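Local coordinates for protein secretion chaperonin CsaA (Picrophilus torridus, PDB 5ZDI) that acts as a chaperone in protein secretion and probably binds tRNA through a domain of the tRNA-binding type, at the interface of chains A and B. Numbering follows the deposited sequence. Chains: chain A/B, Protein secretion chaperonin CsaA.

Contact 1: the interface of chains A and B. Residues chain A 93-96; chain B 96-98.
The carbonyl oxygen of B:Thr96 is gripped from two quarters: A:Thr96 N gives it a nearly straight hydrogen bond at 2.9 Å, and water 2 lies 3.0 Å from the same O. A:Thr96 O takes the reciprocal bond from B:Thr96 N, so the two threonines are joined by a reciprocal pair of backbone hydrogen bonds, about the two-fold axis relating the chains. This is an antiparallel beta ladder between the 91-97 strands of two copies of the tRNA-binding domain, an OB fold, and it continues through the bridge of A:Leu95 with B:Pro97.

The threonine hydroxyls stand on one side of this ladder. In B:Thr96, OG1 sits between the backbone N and the carbonyl carbon (chi1 77°), and A:Thr96 has nearly the same rotamer. The two OG1 atoms are 3.8 Å apart; waters 1 and 2 each join both of them, and water 1 also binds A:Thr96 O.

B:Asp98 extends the pairing just past the end of its strand. Its N donates to A:Leu94 O at 2.9 Å, arriving tilted 22° from the carbonyl plane. With CG anti to its own carbonyl carbon (chi1 -80°), the carboxylate crosses the A:Thr96 side chain at about a right angle and delivers OD1 to water 2, at 2.7 Å. The other oxygen, OD2, approaches A:Leu94 CB at 3.9 Å. An alanine in place of B:Asp98 would keep the backbone bond but remove the carboxylate from water 2, which would probably be less firmly placed between the threonines.

A:Lys93 bends at chi2 after its CB passes B:Asp98 CB, and its amino group reaches chain B through water. NZ is 3.0 Å from water 3, which in turn binds B:Asp98 O. The amine stays 7.0 Å from B:Asp98 OD2, a separation at which any attraction between the opposite charges is probably weak.

Contact 2: the interface of chains A and B. Residues chain A 85-87; chain B 105-107.
A:Ile87 presses its side chain against the C-terminal segment of chain B, where the backbones of 85-87 and 105-107 run antiparallel in a short intermolecular beta pairing centred on the bridge between A:Ala86 and B:Ile106. From its root, A:Ile87 CB faces B:Lys105 O at 3.6 Å. The CG1 branch lies beside the backbone N (chi1 -58°) and passes the same carbonyl oxygen at 3.5 Å while approaching the methyl of B:Ala107. Its extended end (chi2 174°) then carries CD1 over the last residue of chain B, reaching B:Ala107 CB at 3.7 Å and lying almost as near its CA. The isoleucine thus spans from one end of the paired segment to the other, touching the B:Lys105 carbonyl oxygen and the methyl of B:Ala107.

Two backbone hydrogen bonds fix the register beneath it. A:Ile87 N donates to B:Lys105 O at 2.8 Å, the donor being tilted 25° from the carbonyl plane. At the opposite end B:Ala107 N donates to A:Gly85 O at 3.0 Å, almost in line with the C=O bond.

The other face of the pairing is apolar too: B:Ile106 turns its CD1 to A:Ala86 CB at 3.9 Å, and its CB, CG1 and CG2 gather round A:Gly85 O. Water closes both ends of the ladder. Water 4 lies 2.8 Å from A:Ile87 O and also bonds B:Lys105 N, whereas water 5 joins A:Gly85 N to the terminal carboxylate of B:Ala107, 2.9 Å from its O.

Within the fold, A:Gly85 to A:Ile87 belong to strand 85-88, and the chain B tail lies alongside it, so that the very last residues of one subunit pair with a strand of the other and probably extend its sheet.

Contact 1: the interface of chains A and B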
loop_
_atom_site.group_PDB
_atom_site.type_symbol
_atom_site.label_atom_id
_atom_site.label_comp_id
_atom_site.label_asym_id
_atom_site.label_seq_id
_atom_site.Cartn_x
_atom_site.Cartn_y
_atom_site.Cartn_z
ATOM N N LYS A 93 -3.900 3.701 -10.172
ATOM C CA LYS A 93 -2.477 3.425 -10.324
ATOM C C LYS A 93 -2.102 2.469 -9.196
ATOM O O LYS A 93 -2.134 2.827 -8.003
ATOM C CB LYS A 93 -1.686 4.699 -10.211
ATOM C CG LYS A 93 -1.965 5.670 -11.335
ATOM C CD LYS A 93 -1.291 5.244 -12.667
ATOM C CE LYS A 93 -1.544 6.323 -13.703
ATOM N NZ LYS A 93 -0.994 5.997 -15.001
ATOM N N LEU A 94 -1.720 1.270 -9.583
ATOM C CA LEU A 94 -1.311 0.244 -8.612
ATOM C C LEU A 94 -0.208 0.711 -7.676
ATOM O O LEU A 94 0.761 1.389 -8.084
ATOM C CB LEU A 94 -0.831 -1.042 -9.284
ATOM C CG LEU A 94 -1.969 -1.739 -10.071
ATOM C CD1 LEU A 94 -1.356 -2.806 -10.977
ATOM C CD2 LEU A 94 -3.055 -2.269 -9.105
ATOM N N LEU A 95 -0.260 0.166 -6.470
ATOM C CA LEU A 95 0.824 0.199 -5.528
ATOM C C LEU A 95 1.806 -0.918 -5.811
ATOM O O LEU A 95 1.370 -2.068 -6.163
ATOM C CB LEU A 95 0.292 0.023 -4.110
ATOM C CG LEU A 95 -0.734 0.984 -3.608
ATOM C CD1 LEU A 95 -0.834 0.915 -2.075
ATOM C CD2 LEU A 95 -0.541 2.392 -4.005
ATOM N N THR A 96 3.124 -0.607 -5.761
ATOM C CA THR A 96 4.131 -1.624 -5.954
ATOM C C THR A 96 5.181 -1.510 -4.829
ATOM O O THR A 96 5.491 -0.370 -4.383
ATOM C CB THR A 96 4.787 -1.456 -7.354
ATOM O OG1 THR A 96 5.783 -0.455 -7.327
ATOM C CG2 THR A 96 3.683 -1.074 -8.480
ATOM N N THR B 96 5.323 2.344 -3.316
ATOM C CA THR B 96 5.113 3.525 -4.154
ATOM C C THR B 96 3.921 3.349 -5.090
ATOM O O THR B 96 3.627 2.233 -5.550
ATOM C CB THR B 96 6.338 3.914 -4.996
ATOM O OG1 THR B 96 6.462 3.032 -6.113
ATOM C CG2 THR B 96 7.567 3.855 -4.070
ATOM N N PRO B 97 3.231 4.457 -5.404
ATOM C CA PRO B 97 2.261 4.349 -6.456
ATOM C C PRO B 97 2.854 4.418 -7.880
ATOM O O PRO B 97 3.798 5.108 -8.080
ATOM C CB PRO B 97 1.372 5.562 -6.197
ATOM C CG PRO B 97 2.278 6.605 -5.690
ATOM C CD PRO B 97 3.303 5.830 -4.880
ATOM N N ASP B 98 2.229 3.778 -8.874
ATOM C CA ASP B 98 2.703 3.874 -10.215
ATOM C C ASP B 98 2.529 5.333 -10.720
ATOM O O ASP B 98 3.248 5.728 -11.649
ATOM C CB ASP B 98 1.972 2.912 -11.170
ATOM C CG ASP B 98 2.477 1.480 -11.108
ATOM O OD1 ASP B 98 3.524 1.217 -10.481
ATOM O OD2 ASP B 98 1.766 0.578 -11.625
HETATM O O HOH W 1 8.037 0.872 -5.682
HETATM O O HOH W 2 4.897 1.744 -8.250
HETATM O O HOH W 3 1.824 6.589 -14.087
#

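Contact 2: the interface of chains A and B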
loop_
_atom_site.group_PDB
_atom_site.type_symbol
_atom_site.label_atom_id
_atom_site.label_comp_id
_atom_site.label_asym_id
_atom_site.label_seq_id
_atom_site.Cartn_x
_atom_site.Cartn_y
_atom_site.Cartn_z
ATOM N N GLY A 85 -4.737 0.168 -5.055
ATOM C CA GLY A 85 -4.235 1.193 -5.961
ATOM C C GLY A 85 -4.754 2.555 -5.559
ATOM O O GLY A 85 -5.729 2.615 -4.875
ATOM N N ALA A 86 -4.076 3.607 -6.011
ATOM C CA ALA A 86 -4.457 4.976 -5.782
ATOM C C ALA A 86 -5.452 5.420 -6.840
ATOM O O ALA A 86 -5.298 5.145 -8.008
ATOM C CB ALA A 86 -3.250 5.842 -5.789
ATOM N N ILE A 87 -6.455 6.169 -6.419
ATOM C CA ILE A 87 -7.424 6.786 -7.385
ATOM C C ILE A 87 -6.897 8.125 -7.778
ATOM O O ILE A 87 -6.718 9.026 -6.942
ATOM C CB ILE A 87 -8.779 6.977 -6.676
ATOM C CG1 ILE A 87 -9.295 5.595 -6.152
ATOM C CG2 ILE A 87 -9.786 7.631 -7.592
ATOM C CD1 ILE A 87 -10.535 5.658 -5.313
ATOM N N LYS B 105 -6.210 9.078 -2.848
ATOM C CA LYS B 105 -6.663 8.055 -1.875
ATOM C C LYS B 105 -6.627 6.661 -2.469
ATOM O O LYS B 105 -6.942 6.432 -3.647
ATOM C CB LYS B 105 -8.103 8.380 -1.450
ATOM C CG LYS B 105 -8.583 7.589 -0.283
ATOM C CD LYS B 105 -9.887 8.207 0.311
ATOM C CE LYS B 105 -10.653 7.169 1.201
ATOM N NZ LYS B 105 -9.837 6.704 2.364
ATOM N N ILE B 106 -6.253 5.707 -1.626
ATOM C CA ILE B 106 -6.229 4.332 -2.023
ATOM C C ILE B 106 -7.622 3.794 -1.956
ATOM O O ILE B 106 -8.303 3.969 -0.942
ATOM C CB ILE B 106 -5.177 3.563 -1.200
ATOM C CG1 ILE B 106 -3.764 3.820 -1.798
ATOM C CG2 ILE B 106 -5.525 2.069 -1.145
ATOM C CD1 ILE B 106 -3.230 5.231 -1.946
ATOM N N ALA B 107 -8.039 3.081 -3.009
ATOM C CA ALA B 107 -9.386 2.624 -3.145
ATOM C C ALA B 107 -9.759 1.491 -2.259
ATOM O O ALA B 107 -8.968 0.558 -1.979
ATOM C CB ALA B 107 -9.655 2.180 -4.595
ATOM O OXT ALA B 107 -10.984 1.468 -1.885
HETATM O O HOH W 4 -8.198 10.020 -4.741
HETATM O O HOH W 5 -7.295 -0.375 -4.090
#

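Contact 1 and contact 2 lie close together, the centres of their C-alpha atoms about 9 Å apart. They share no residue, but in chain A their strands, 85-88 and 91-97, follow each other in sequence with a short connection between them. In chain B the segment of contact 1 leads after a few residues to the C-terminal tail of contact 2, so both contacts draw on the C-terminal part of the chain. Two-fold symmetry repeats the arrangement with the chains exchanged. Such reciprocal backbone pairing, together with each tail pairing on the other subunit, suggests that the deposited dimer may be the biological one.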